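Local structure of probable hydrogenase maturation factor HypB (Methanocaldococcus jannaschii, 2HF9) at residues D42-I47 with R143-S148; Y66-I71 with I119-I124; G88-P93 with E112-D117; K164-I169 with R193-A198. The protein binds GTP and zinc as a homodimer and probably uses slow GTP hydrolysis in inserting nickel during maturation of [NiFe] hydrogenases. One frame throughout, in Å; residues are numbered along the deposited sequence.

Interaction 1 (D42-I47 with R143-S148)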
loop_
_atom_site.group_PDB
_atom_site.type_symbol
_atom_site.label_atom_id
_atom_site.label_comp_id
_atom_site.label_asym_id
_atom_site.label_seq_id
_atom_site.Cartn_x
_atom_site.Cartn_y
_atom_site.Cartn_z
ATOM N N ASP A 42 10.056 -7.614 12.392
ATOM C CA ASP A 42 8.945 -6.791 11.923
ATOM C C ASP A 42 8.909 -6.823 10.386
ATOM O O ASP A 42 9.808 -6.300 9.728
ATOM C CB ASP A 42 9.116 -5.357 12.461
ATOM C CG ASP A 42 8.009 -4.399 12.020
ATOM O OD1 ASP A 42 7.057 -4.802 11.325
ATOM O OD2 ASP A 42 8.099 -3.215 12.384
ATOM N N PHE A 43 7.876 -7.461 9.836
ATOM C CA PHE A 43 7.682 -7.559 8.392
ATOM C C PHE A 43 6.741 -6.459 7.920
ATOM O O PHE A 43 5.533 -6.519 8.163
ATOM C CB PHE A 43 7.108 -8.927 8.005
ATOM C CG PHE A 43 8.070 -10.067 8.174
ATOM C CD1 PHE A 43 8.257 -10.660 9.421
ATOM C CD2 PHE A 43 8.769 -10.570 7.080
ATOM C CE1 PHE A 43 9.144 -11.720 9.582
ATOM C CE2 PHE A 43 9.657 -11.634 7.228
ATOM C CZ PHE A 43 9.843 -12.211 8.484
ATOM N N MET A 44 7.318 -5.455 7.265
ATOM C CA MET A 44 6.579 -4.341 6.685
ATOM C C MET A 44 6.558 -4.469 5.167
ATOM O O MET A 44 7.336 -5.229 4.594
ATOM C CB MET A 44 7.241 -3.006 7.061
ATOM C CG MET A 44 7.153 -2.631 8.538
ATOM S SD MET A 44 8.191 -1.203 8.926
ATOM C CE MET A 44 9.814 -1.967 8.928
ATOM N N GLY A 45 5.668 -3.725 4.520
ATOM C CA GLY A 45 5.638 -3.664 3.066
ATOM C C GLY A 45 4.403 -2.998 2.499
ATOM O O GLY A 45 3.525 -2.542 3.243
ATOM N N ALA A 46 4.338 -2.945 1.173
ATOM C CA ALA A 46 3.174 -2.411 0.476
ATOM C C ALA A 46 2.043 -3.445 0.505
ATOM O O ALA A 46 2.211 -4.543 1.044
ATOM C CB ALA A 46 3.541 -2.046 -0.950
ATOM N N ILE A 47 0.893 -3.105 -0.062
ATOM C CA ILE A 47 -0.219 -4.057 -0.112
ATOM C C ILE A 47 0.122 -5.194 -1.076
ATOM O O ILE A 47 0.434 -4.955 -2.245
ATOM C CB ILE A 47 -1.549 -3.393 -0.551
ATOM C CG1 ILE A 47 -1.967 -2.275 0.419
ATOM C CG2 ILE A 47 -2.655 -4.446 -0.701
ATOM C CD1 ILE A 47 -2.656 -2.748 1.699
ATOM N N ARG A 143 14.014 -5.176 11.332
ATOM C CA ARG A 143 12.923 -4.726 10.494
ATOM C C ARG A 143 13.168 -5.158 9.053
ATOM O O ARG A 143 14.261 -4.972 8.511
ATOM C CB ARG A 143 12.775 -3.213 10.609
ATOM C CG ARG A 143 12.290 -2.766 11.987
ATOM C CD ARG A 143 12.608 -1.309 12.279
ATOM N NE ARG A 143 11.847 -0.375 11.443
ATOM C CZ ARG A 143 10.622 0.070 11.721
ATOM N NH1 ARG A 143 9.983 -0.339 12.811
ATOM N NH2 ARG A 143 10.024 0.916 10.894
ATOM N N ILE A 144 12.144 -5.752 8.449
ATOM C CA ILE A 144 12.223 -6.228 7.071
ATOM C C ILE A 144 11.164 -5.495 6.254
ATOM O O ILE A 144 9.987 -5.501 6.620
ATOM C CB ILE A 144 12.011 -7.769 6.981
ATOM C CG1 ILE A 144 13.073 -8.508 7.810
ATOM C CG2 ILE A 144 12.002 -8.240 5.511
ATOM C CD1 ILE A 144 12.845 -9.999 7.968
ATOM N N VAL A 145 11.588 -4.836 5.178
ATOM C CA VAL A 145 10.642 -4.196 4.268
ATOM C C VAL A 145 10.556 -5.010 2.983
ATOM O O VAL A 145 11.559 -5.219 2.292
ATOM C CB VAL A 145 10.986 -2.705 3.974
ATOM C CG1 VAL A 145 10.027 -2.117 2.934
ATOM C CG2 VAL A 145 10.927 -1.884 5.245
ATOM N N VAL A 146 9.349 -5.489 2.693
ATOM C CA VAL A 146 9.085 -6.247 1.486
ATOM C C VAL A 146 8.335 -5.367 0.494
ATOM O O VAL A 146 7.225 -4.914 0.762
ATOM C CB VAL A 146 8.240 -7.521 1.777
ATOM C CG1 VAL A 146 8.111 -8.385 0.515
ATOM C CG2 VAL A 146 8.849 -8.320 2.925
ATOM N N ILE A 147 8.961 -5.105 -0.644
ATOM C CA ILE A 147 8.252 -4.515 -1.768
ATOM C C ILE A 147 8.352 -5.483 -2.932
ATOM O O ILE A 147 9.081 -6.474 -2.861
ATOM C CB ILE A 147 8.763 -3.096 -2.160
ATOM C CG1 ILE A 147 10.268 -3.094 -2.514
ATOM C CG2 ILE A 147 8.344 -2.057 -1.100
ATOM C CD1 ILE A 147 11.230 -3.010 -1.327
ATOM N N SER A 148 7.606 -5.225 -3.993
ATOM C CA SER A 148 7.634 -6.143 -5.115
ATOM C C SER A 148 7.678 -5.419 -6.449
ATOM O O SER A 148 7.262 -4.259 -6.555
ATOM C CB SER A 148 6.463 -7.126 -5.038
ATOM O OG SER A 148 5.241 -6.495 -5.353
HETATM O O HOH W 1 9.712 -2.563 14.468
#
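Asp-42 to Gly-45 runs parallel to Arg-143 to Val-146, the two strand axes 4.4 Å apart and inclined at 29°. Asp-42 O accepts Ile-144 N at 2.7 Å, Ile-144 O accepts Met-44 N at 2.7 Å, and Met-44 O accepts Val-146 N at 2.8 Å, all nearly straight.

On the face bearing Asp-42 and Met-44, the thioether of Met-44 is laid across the guanidinium of Arg-143. Its CE sits 3.3 Å above that plane, offset toward the rim, and also meets Val-145 CG2. The bend at chi3 (-76°) brings CE there, a reach that suits an unbranched, flexible side chain. Asp-42 OD2 is 3.5 Å from Arg-143 NH1 but well out of the guanidinium plane, so this salt bridge is one of charge alone; a water gives to OD2 and accepts from NH1. Asn-126 holds the other carboxylate oxygen, while Pro-133 O and Thr-165 take Arg-143 NH2.

On the other face, Ile-144 CD1 lies over the ring of Phe-43 in a CH-pi contact, 4.1 Å from its centroid. Gly-45 has its CA 3.1 Å from Val-146 O, leaving no room for a CB. The pair forms the central parallel strands of a P-loop GTPase; Gly-45 fits the start of Walker A, and the chain goes on to Ile-47 of the nucleotide pocket.

Interaction 2 (Y66-I71 with I119-I124)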
loop_
_atom_site.group_PDB
_atom_site.type_symbol
_atom_site.label_atom_id
_atom_site.label_comp_id
_atom_site.label_asym_id
_atom_site.label_seq_id
_atom_site.Cartn_x
_atom_site.Cartn_y
_atom_site.Cartn_z
ATOM N N TYR A 66 13.779 -24.075 14.972
ATOM C CA TYR A 66 13.227 -23.075 15.887
ATOM C C TYR A 66 11.742 -23.276 16.141
ATOM O O TYR A 66 11.001 -23.712 15.256
ATOM C CB TYR A 66 13.417 -21.667 15.325
ATOM C CG TYR A 66 14.847 -21.267 15.065
ATOM C CD1 TYR A 66 15.371 -21.284 13.774
ATOM C CD2 TYR A 66 15.676 -20.864 16.111
ATOM C CE1 TYR A 66 16.689 -20.908 13.531
ATOM C CE2 TYR A 66 16.990 -20.489 15.880
ATOM C CZ TYR A 66 17.489 -20.513 14.590
ATOM O OH TYR A 66 18.790 -20.142 14.367
ATOM N N LYS A 67 11.314 -22.937 17.352
ATOM C CA LYS A 67 9.894 -22.835 17.670
ATOM C C LYS A 67 9.452 -21.422 17.305
ATOM O O LYS A 67 10.025 -20.437 17.776
ATOM C CB LYS A 67 9.648 -23.128 19.151
ATOM C CG LYS A 67 10.007 -24.557 19.561
ATOM C CD LYS A 67 10.112 -24.688 21.070
ATOM C CE LYS A 67 10.809 -25.976 21.473
ATOM N NZ LYS A 67 11.058 -25.998 22.942
ATOM N N ILE A 68 8.445 -21.328 16.446
ATOM C CA ILE A 68 8.095 -20.053 15.825
ATOM C C ILE A 68 6.684 -19.603 16.194
ATOM O O ILE A 68 5.735 -20.391 16.167
ATOM C CB ILE A 68 8.268 -20.113 14.278
ATOM C CG1 ILE A 68 9.715 -20.471 13.910
ATOM C CG2 ILE A 68 7.869 -18.783 13.624
ATOM C CD1 ILE A 68 9.874 -21.090 12.527
ATOM N N ALA A 69 6.570 -18.327 16.558
ATOM C CA ALA A 69 5.281 -17.687 16.789
ATOM C C ALA A 69 5.124 -16.534 15.812
ATOM O O ALA A 69 6.117 -15.980 15.334
ATOM C CB ALA A 69 5.183 -17.176 18.218
ATOM N N CYS A 70 3.874 -16.185 15.521
ATOM C CA CYS A 70 3.562 -15.027 14.694
ATOM C C CYS A 70 2.544 -14.095 15.333
ATOM O O CYS A 70 1.691 -14.519 16.117
ATOM C CB CYS A 70 3.030 -15.460 13.328
ATOM S SG CYS A 70 4.161 -16.484 12.386
ATOM N N ILE A 71 2.662 -12.819 14.987
ATOM C CA ILE A 71 1.631 -11.825 15.236
ATOM C C ILE A 71 1.217 -11.301 13.864
ATOM O O ILE A 71 2.052 -10.793 13.109
ATOM C CB ILE A 71 2.142 -10.666 16.140
ATOM C CG1 ILE A 71 2.390 -11.169 17.565
ATOM C CG2 ILE A 71 1.144 -9.500 16.153
ATOM C CD1 ILE A 71 3.281 -10.255 18.420
ATOM N N ILE A 119 9.090 -20.396 22.617
ATOM C CA ILE A 119 9.241 -19.705 21.334
ATOM C C ILE A 119 10.695 -19.255 21.169
ATOM O O ILE A 119 11.311 -18.773 22.118
ATOM C CB ILE A 119 8.269 -18.477 21.218
ATOM C CG1 ILE A 119 6.793 -18.906 21.294
ATOM C CG2 ILE A 119 8.523 -17.662 19.942
ATOM C CD1 ILE A 119 6.342 -19.922 20.233
ATOM N N ASP A 120 11.243 -19.432 19.967
ATOM C CA ASP A 120 12.590 -18.959 19.645
ATOM C C ASP A 120 12.560 -17.758 18.692
ATOM O O ASP A 120 13.359 -16.826 18.826
ATOM C CB ASP A 120 13.430 -20.095 19.043
ATOM C CG ASP A 120 13.470 -21.332 19.933
ATOM O OD1 ASP A 120 13.816 -21.201 21.127
ATOM O OD2 ASP A 120 13.156 -22.434 19.437
ATOM N N LEU A 121 11.644 -17.803 17.726
ATOM C CA LEU A 121 11.501 -16.755 16.718
ATOM C C LEU A 121 10.094 -16.181 16.709
ATOM O O LEU A 121 9.116 -16.920 16.794
ATOM C CB LEU A 121 11.821 -17.290 15.316
ATOM C CG LEU A 121 13.192 -17.901 15.025
ATOM C CD1 LEU A 121 13.261 -18.355 13.572
ATOM C CD2 LEU A 121 14.315 -16.925 15.331
ATOM N N LEU A 122 10.005 -14.860 16.590
ATOM C CA LEU A 122 8.724 -14.180 16.448
ATOM C C LEU A 122 8.674 -13.399 15.138
ATOM O O LEU A 122 9.500 -12.514 14.905
ATOM C CB LEU A 122 8.469 -13.242 17.638
ATOM C CG LEU A 122 7.200 -12.378 17.606
ATOM C CD1 LEU A 122 5.931 -13.222 17.570
ATOM C CD2 LEU A 122 7.174 -11.421 18.793
ATOM N N PHE A 123 7.709 -13.741 14.291
ATOM C CA PHE A 123 7.485 -13.019 13.041
ATOM C C PHE A 123 6.227 -12.174 13.184
ATOM O O PHE A 123 5.137 -12.704 13.412
ATOM C CB PHE A 123 7.326 -13.975 11.847
ATOM C CG PHE A 123 8.523 -14.862 11.586
ATOM C CD1 PHE A 123 8.336 -16.147 11.068
ATOM C CD2 PHE A 123 9.823 -14.424 11.837
ATOM C CE1 PHE A 123 9.422 -16.986 10.807
ATOM C CE2 PHE A 123 10.921 -15.256 11.586
ATOM C CZ PHE A 123 10.716 -16.543 11.069
ATOM N N ILE A 124 6.382 -10.861 13.059
ATOM C CA ILE A 124 5.245 -9.953 13.124
ATOM C C ILE A 124 4.936 -9.402 11.738
ATOM O O ILE A 124 5.780 -8.732 11.135
ATOM C CB ILE A 124 5.505 -8.768 14.087
ATOM C CG1 ILE A 124 5.991 -9.262 15.455
ATOM C CG2 ILE A 124 4.250 -7.894 14.213
ATOM C CD1 ILE A 124 6.277 -8.137 16.448
#
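Asp-120 turns CG anti to its carbonyl carbon (chi1 -55°), on the side of Lys-67, and chi2 turns OD2 to that residue's backbone N; Leu-121 takes the same first rotamer (chi1 -58°), which sets CG beside the ring of Tyr-66. Asp-120 OD2 accepts Lys-67 N at 2.8 Å, almost straight, on the anti side and 24° out of the carboxylate plane. In return Lys-67 O is gripped twice, by Asp-120 N at 2.7 Å and by Leu-121 N at 3.1 Å. A short acid suits this place, because its one-carbon arm reaches the N-H of Lys-67; an alanine here would probably leave Lys-67 N without its acceptor and the entry to strand 68-74 freer to move.

Leu-121 CD1 touches Tyr-66 CD1 at 3.6 Å, its CD2 stands over one ring face near the rim, and Asp-120 CB comes to the ring edge. On the opposite face, Ala-69 is small enough for Ile-119 CD1 to approach its CB to 3.6 Å, while on the Leu-121 face Ile-68 CG2 meets Phe-123 CE1 at 3.7 Å. Regular parallel bonds from Leu-121 O, Ala-69 O and Phe-123 O continue the ladder.

Glu-219 binds the Tyr-66 hydroxyl and Glu-118 pairs with Lys-67 NZ. Helix 51-62 packs on Ile-68, Cys-70 and Phe-123, helix 104-111 on Ile-71, Leu-122 and Ile-124, and strands 90-95 and 39-45 flank the pair.

Interaction 3 (G88-P93 with E112-D117)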
loop_
_atom_site.group_PDB
_atom_site.type_symbol
_atom_site.label_atom_id
_atom_site.label_comp_id
_atom_site.label_asym_id
_atom_site.label_seq_id
_atom_site.Cartn_x
_atom_site.Cartn_y
_atom_site.Cartn_z
ATOM N N GLY A 88 1.972 -24.434 11.110
ATOM C CA GLY A 88 2.452 -24.925 12.405
ATOM C C GLY A 88 3.049 -23.885 13.338
ATOM O O GLY A 88 3.869 -24.213 14.201
ATOM N N ALA A 89 2.647 -22.629 13.166
ATOM C CA ALA A 89 3.067 -21.568 14.073
ATOM C C ALA A 89 1.922 -21.205 15.004
ATOM O O ALA A 89 0.750 -21.330 14.641
ATOM C CB ALA A 89 3.525 -20.343 13.297
ATOM N N LYS A 90 2.270 -20.769 16.211
ATOM C CA LYS A 90 1.298 -20.157 17.106
ATOM C C LYS A 90 1.099 -18.715 16.654
ATOM O O LYS A 90 2.070 -17.990 16.440
ATOM C CB LYS A 90 1.772 -20.223 18.556
ATOM C CG LYS A 90 0.732 -19.727 19.551
ATOM C CD LYS A 90 0.539 -20.714 20.692
ATOM C CE LYS A 90 -0.485 -20.201 21.700
ATOM N NZ LYS A 90 -1.775 -19.813 21.051
ATOM N N VAL A 91 -0.158 -18.312 16.489
ATOM C CA VAL A 91 -0.471 -17.001 15.929
ATOM C C VAL A 91 -1.368 -16.186 16.853
ATOM O O VAL A 91 -2.381 -16.681 17.352
ATOM C CB VAL A 91 -1.148 -17.119 14.538
ATOM C CG1 VAL A 91 -1.304 -15.744 13.894
ATOM C CG2 VAL A 91 -0.360 -18.054 13.628
ATOM N N VAL A 92 -0.977 -14.935 17.083
ATOM C CA VAL A 92 -1.853 -13.965 17.721
ATOM C C VAL A 92 -2.331 -12.993 16.645
ATOM O O VAL A 92 -1.524 -12.250 16.072
ATOM C CB VAL A 92 -1.157 -13.199 18.871
ATOM C CG1 VAL A 92 -2.099 -12.156 19.468
ATOM C CG2 VAL A 92 -0.688 -14.170 19.948
ATOM N N PRO A 93 -3.641 -13.010 16.349
ATOM C CA PRO A 93 -4.161 -12.058 15.378
ATOM C C PRO A 93 -4.447 -10.710 16.030
ATOM O O PRO A 93 -4.851 -10.654 17.197
ATOM C CB PRO A 93 -5.456 -12.719 14.902
ATOM C CG PRO A 93 -5.910 -13.546 16.059
ATOM C CD PRO A 93 -4.693 -13.907 16.873
ATOM N N GLU A 112 1.643 -11.168 25.653
ATOM C CA GLU A 112 1.026 -11.791 26.827
ATOM C C GLU A 112 0.270 -13.076 26.468
ATOM O O GLU A 112 0.087 -13.949 27.322
ATOM C CB GLU A 112 0.111 -10.792 27.553
ATOM C CG GLU A 112 0.853 -9.582 28.139
ATOM C CD GLU A 112 -0.068 -8.431 28.534
ATOM O OE1 GLU A 112 -1.287 -8.495 28.266
ATOM O OE2 GLU A 112 0.437 -7.451 29.113
ATOM N N ASP A 113 -0.145 -13.194 25.206
ATOM C CA ASP A 113 -0.851 -14.386 24.718
ATOM C C ASP A 113 0.083 -15.487 24.192
ATOM O O ASP A 113 -0.377 -16.519 23.692
ATOM C CB ASP A 113 -1.877 -13.999 23.647
ATOM C CG ASP A 113 -3.132 -13.375 24.232
ATOM O OD1 ASP A 113 -3.510 -13.722 25.375
ATOM O OD2 ASP A 113 -3.752 -12.540 23.545
ATOM N N LEU A 114 1.388 -15.262 24.311
ATOM C CA LEU A 114 2.388 -16.227 23.866
ATOM C C LEU A 114 3.179 -16.802 25.041
ATOM O O LEU A 114 3.475 -16.094 26.005
ATOM C CB LEU A 114 3.353 -15.570 22.869
ATOM C CG LEU A 114 2.795 -15.061 21.532
ATOM C CD1 LEU A 114 3.830 -14.224 20.788
ATOM C CD2 LEU A 114 2.306 -16.210 20.657
ATOM N N ASN A 115 3.516 -18.088 24.957
ATOM C CA ASN A 115 4.452 -18.688 25.904
ATOM C C ASN A 115 5.871 -18.504 25.375
ATOM O O ASN A 115 6.355 -19.303 24.571
ATOM C CB ASN A 115 4.131 -20.170 26.146
ATOM C CG ASN A 115 5.022 -20.807 27.209
ATOM O OD1 ASN A 115 5.854 -20.143 27.836
ATOM N ND2 ASN A 115 4.845 -22.106 27.418
ATOM N N LEU A 116 6.530 -17.445 25.839
ATOM C CA LEU A 116 7.838 -17.046 25.310
ATOM C C LEU A 116 8.981 -18.002 25.667
ATOM O O LEU A 116 10.056 -17.934 25.069
ATOM C CB LEU A 116 8.174 -15.609 25.731
ATOM C CG LEU A 116 7.171 -14.513 25.347
ATOM C CD1 LEU A 116 7.473 -13.219 26.087
ATOM C CD2 LEU A 116 7.147 -14.283 23.837
ATOM N N ASP A 117 8.749 -18.890 26.633
ATOM C CA ASP A 117 9.720 -19.937 26.964
ATOM C C ASP A 117 9.580 -21.160 26.060
ATOM O O ASP A 117 10.345 -22.125 26.174
ATOM C CB ASP A 117 9.614 -20.331 28.438
ATOM C CG ASP A 117 10.138 -19.253 29.364
ATOM O OD1 ASP A 117 11.175 -18.627 29.042
ATOM O OD2 ASP A 117 9.511 -19.029 30.414
#
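Val-92 lays its CG2 methyl against Leu-114, whose CD2 lies 3.7 Å away, the two side chains meeting obliquely. The same CG2 is 3.9 Å from Asp-113 CB, and there the side chains cross at about a right angle. One methyl of the valine thus touches two successive loop residues. In Val-92 this branch is anti to the carbonyl carbon and CG1 anti to the backbone N (chi1 178°), a beta-branched shape that suits a strand facing a covering loop.

Lys-90, two residues earlier on the same face, lends its aliphatic part: CG is 4.0 Å from Leu-114 CD2 as the two side chains slide past each other in opposite directions. Its CE comes within 4.2 Å of Asp-113 O. A lysine fits this exposed border, since its CG can lie against the leucine while the charged end stays at the exposed border. Carbon-to-carbon contacts carry most of the join, and no hydrogen bond crosses it.

Leu-114 also rests on Ala-69 of strand 68-74, to which Lys-90 and Val-92 are bonded through Cys-70. The loop is the return leg of a beta-alpha-beta crossover: strand 90-95, helix 104-111, then strand 121-125, passing over strand 68-74 on its way, as in other alpha/beta P-loop proteins.

Interaction 4 (K164-I169 with R193-A198)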
loop_
_atom_site.group_PDB
_atom_site.type_symbol
_atom_site.label_atom_id
_atom_site.label_comp_id
_atom_site.label_asym_id
_atom_site.label_seq_id
_atom_site.Cartn_x
_atom_site.Cartn_y
_atom_site.Cartn_z
ATOM N N LYS A 164 14.880 3.554 4.933
ATOM C CA LYS A 164 15.964 3.857 5.872
ATOM C C LYS A 164 15.811 3.161 7.223
ATOM O O LYS A 164 16.774 3.074 7.988
ATOM C CB LYS A 164 16.093 5.368 6.079
ATOM C CG LYS A 164 16.547 6.128 4.848
ATOM C CD LYS A 164 16.783 7.592 5.183
ATOM C CE LYS A 164 16.891 8.435 3.925
ATOM N NZ LYS A 164 15.543 8.881 3.453
ATOM N N THR A 165 14.607 2.672 7.518
ATOM C CA THR A 165 14.351 1.983 8.788
ATOM C C THR A 165 14.547 0.467 8.668
ATOM O O THR A 165 14.505 -0.254 9.665
ATOM C CB THR A 165 12.937 2.301 9.359
ATOM O OG1 THR A 165 11.933 1.605 8.606
ATOM C CG2 THR A 165 12.657 3.804 9.312
ATOM N N ALA A 166 14.788 -0.003 7.446
ATOM C CA ALA A 166 14.919 -1.433 7.177
ATOM C C ALA A 166 16.326 -1.959 7.445
ATOM O O ALA A 166 17.322 -1.290 7.146
ATOM C CB ALA A 166 14.512 -1.735 5.745
ATOM N N ASP A 167 16.389 -3.160 8.015
ATOM C CA ASP A 167 17.631 -3.911 8.151
ATOM C C ASP A 167 17.790 -4.853 6.959
ATOM O O ASP A 167 18.909 -5.186 6.550
ATOM C CB ASP A 167 17.619 -4.706 9.454
ATOM C CG ASP A 167 17.539 -3.810 10.678
ATOM O OD1 ASP A 167 18.510 -3.075 10.937
ATOM O OD2 ASP A 167 16.503 -3.842 11.375
ATOM N N LEU A 168 16.651 -5.280 6.420
ATOM C CA LEU A 168 16.601 -6.071 5.203
ATOM C C LEU A 168 15.553 -5.488 4.266
ATOM O O LEU A 168 14.417 -5.238 4.671
ATOM C CB LEU A 168 16.268 -7.541 5.508
ATOM C CG LEU A 168 15.960 -8.451 4.311
ATOM C CD1 LEU A 168 17.192 -8.684 3.440
ATOM C CD2 LEU A 168 15.344 -9.780 4.748
ATOM N N ILE A 169 15.949 -5.277 3.014
ATOM C CA ILE A 169 15.022 -4.864 1.973
ATOM C C ILE A 169 14.879 -6.011 0.971
ATOM O O ILE A 169 15.858 -6.453 0.354
ATOM C CB ILE A 169 15.466 -3.551 1.294
ATOM C CG1 ILE A 169 15.449 -2.406 2.317
ATOM C CG2 ILE A 169 14.554 -3.220 0.116
ATOM C CD1 ILE A 169 16.260 -1.174 1.937
ATOM N N ARG A 193 21.583 2.387 -2.162
ATOM C CA ARG A 193 21.972 3.797 -2.098
ATOM C C ARG A 193 21.221 4.533 -0.992
ATOM O O ARG A 193 21.805 5.331 -0.266
ATOM C CB ARG A 193 21.743 4.483 -3.452
ATOM C CG ARG A 193 22.032 5.990 -3.471
ATOM C CD ARG A 193 21.737 6.619 -4.833
ATOM N NE ARG A 193 20.321 6.548 -5.200
ATOM C CZ ARG A 193 19.816 5.716 -6.108
ATOM N NH1 ARG A 193 20.599 4.860 -6.754
ATOM N NH2 ARG A 193 18.520 5.738 -6.371
ATOM N N ILE A 194 19.928 4.257 -0.869
ATOM C CA ILE A 194 19.086 4.919 0.130
ATOM C C ILE A 194 19.381 4.406 1.543
ATOM O O ILE A 194 19.375 5.179 2.502
ATOM C CB ILE A 194 17.587 4.815 -0.247
ATOM C CG1 ILE A 194 17.317 5.653 -1.504
ATOM C CG2 ILE A 194 16.689 5.280 0.900
ATOM C CD1 ILE A 194 16.015 5.333 -2.228
ATOM N N ASN A 195 19.660 3.108 1.654
ATOM C CA ASN A 195 20.053 2.499 2.923
ATOM C C ASN A 195 21.296 1.611 2.767
ATOM O O ASN A 195 21.178 0.389 2.625
ATOM C CB ASN A 195 18.885 1.707 3.540
ATOM C CG ASN A 195 19.143 1.319 4.989
ATOM O OD1 ASN A 195 20.275 1.386 5.473
ATOM N ND2 ASN A 195 18.091 0.907 5.687
ATOM N N PRO A 196 22.496 2.232 2.789
ATOM C CA PRO A 196 23.771 1.527 2.636
ATOM C C PRO A 196 24.034 0.449 3.686
ATOM O O PRO A 196 24.844 -0.445 3.447
ATOM C CB PRO A 196 24.811 2.647 2.766
ATOM C CG PRO A 196 24.092 3.882 2.398
ATOM C CD PRO A 196 22.702 3.684 2.935
ATOM N N ASP A 197 23.358 0.536 4.832
ATOM C CA ASP A 197 23.565 -0.408 5.933
ATOM C C ASP A 197 22.682 -1.656 5.844
ATOM O O ASP A 197 22.965 -2.664 6.494
ATOM C CB ASP A 197 23.366 0.287 7.288
ATOM C CG ASP A 197 24.414 1.360 7.561
ATOM O OD1 ASP A 197 25.523 1.298 6.983
ATOM O OD2 ASP A 197 24.121 2.273 8.359
ATOM N N ALA A 198 21.627 -1.590 5.033
ATOM C CA ALA A 198 20.668 -2.693 4.904
ATOM C C ALA A 198 21.179 -3.834 4.026
ATOM O O ALA A 198 21.995 -3.620 3.130
ATOM C CB ALA A 198 19.344 -2.177 4.359
HETATM O O HOH W 2 21.163 -4.903 8.071
#
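An Asx turn at the end of helix 184-194 faces the loop leading into strand 168-172, with Asn-195 directing its amide nitrogen toward Ala-166. Asn-195 OD1 accepts Asp-197 N at 3.3 Å, the donor tilted 28° from the amide carbonyl plane, and a weak bond from Ala-198 N. The backbone adds a type I turn, closed by Ala-198 N on Asn-195 O at 3.1 Å. The other end of the same amide spans the gap: ND2 lies 2.7 Å from Ala-166 O and is hydrogen-bonded to Met-163 O at the end of helix 160-163. CG is anti to the backbone N (chi1 -167°), on the side of 164-169; from there OD1 serves the turn and ND2 donates to Met-163 O, a double role calling for acceptor and donor. A leucine in its place would probably leave Met-163 O and the N-H of Asp-197 without these mates, and the turn less firmly tied to the loop.

These elements belong to a beta-alpha-beta unit, strand 168-172 passing through helix 184-194 to its neighbour 199-202 at the sheet edge. Ala-198 just precedes that edge strand, and its small CB tucks against Ala-166 O at 3.6 Å and Ile-169 CD1 at 4.0 Å. At the outer border Lys-164 CG meets Ile-194 CG2 at 4.0 Å, the side chains crossing at about a right angle. A water donates to Asp-167 O at 2.7 Å and to Asp-197 O, while Asp-167 OD2 accepts Arg-143 N from the adjacent strand 142-148.

Overall arrangement
All four contacts serve one parallel sheet. Interactions 1 and 2 are its buried interior, ladders of backbone bonds flanked mostly by apolar side chains, with an ion pair in interaction 1; they adjoin where Phe-43 N meets Ile-124 O and the rings of Phe-43 and Phe-123 touch. Interactions 3 and 4 lie toward opposite ends, about 29 Å apart between centres, and are only partly buried. Each joins a loop or turn to a strand's beginning, but interaction 3 relies on apolar carbons and interaction 4 on amide and carbonyl groups with a water. Interaction 3 borders interaction 2 through Cys-70, and interaction 4 borders interaction 1 through Arg-143 and Val-145. The nucleotide pocket is reached from interaction 1.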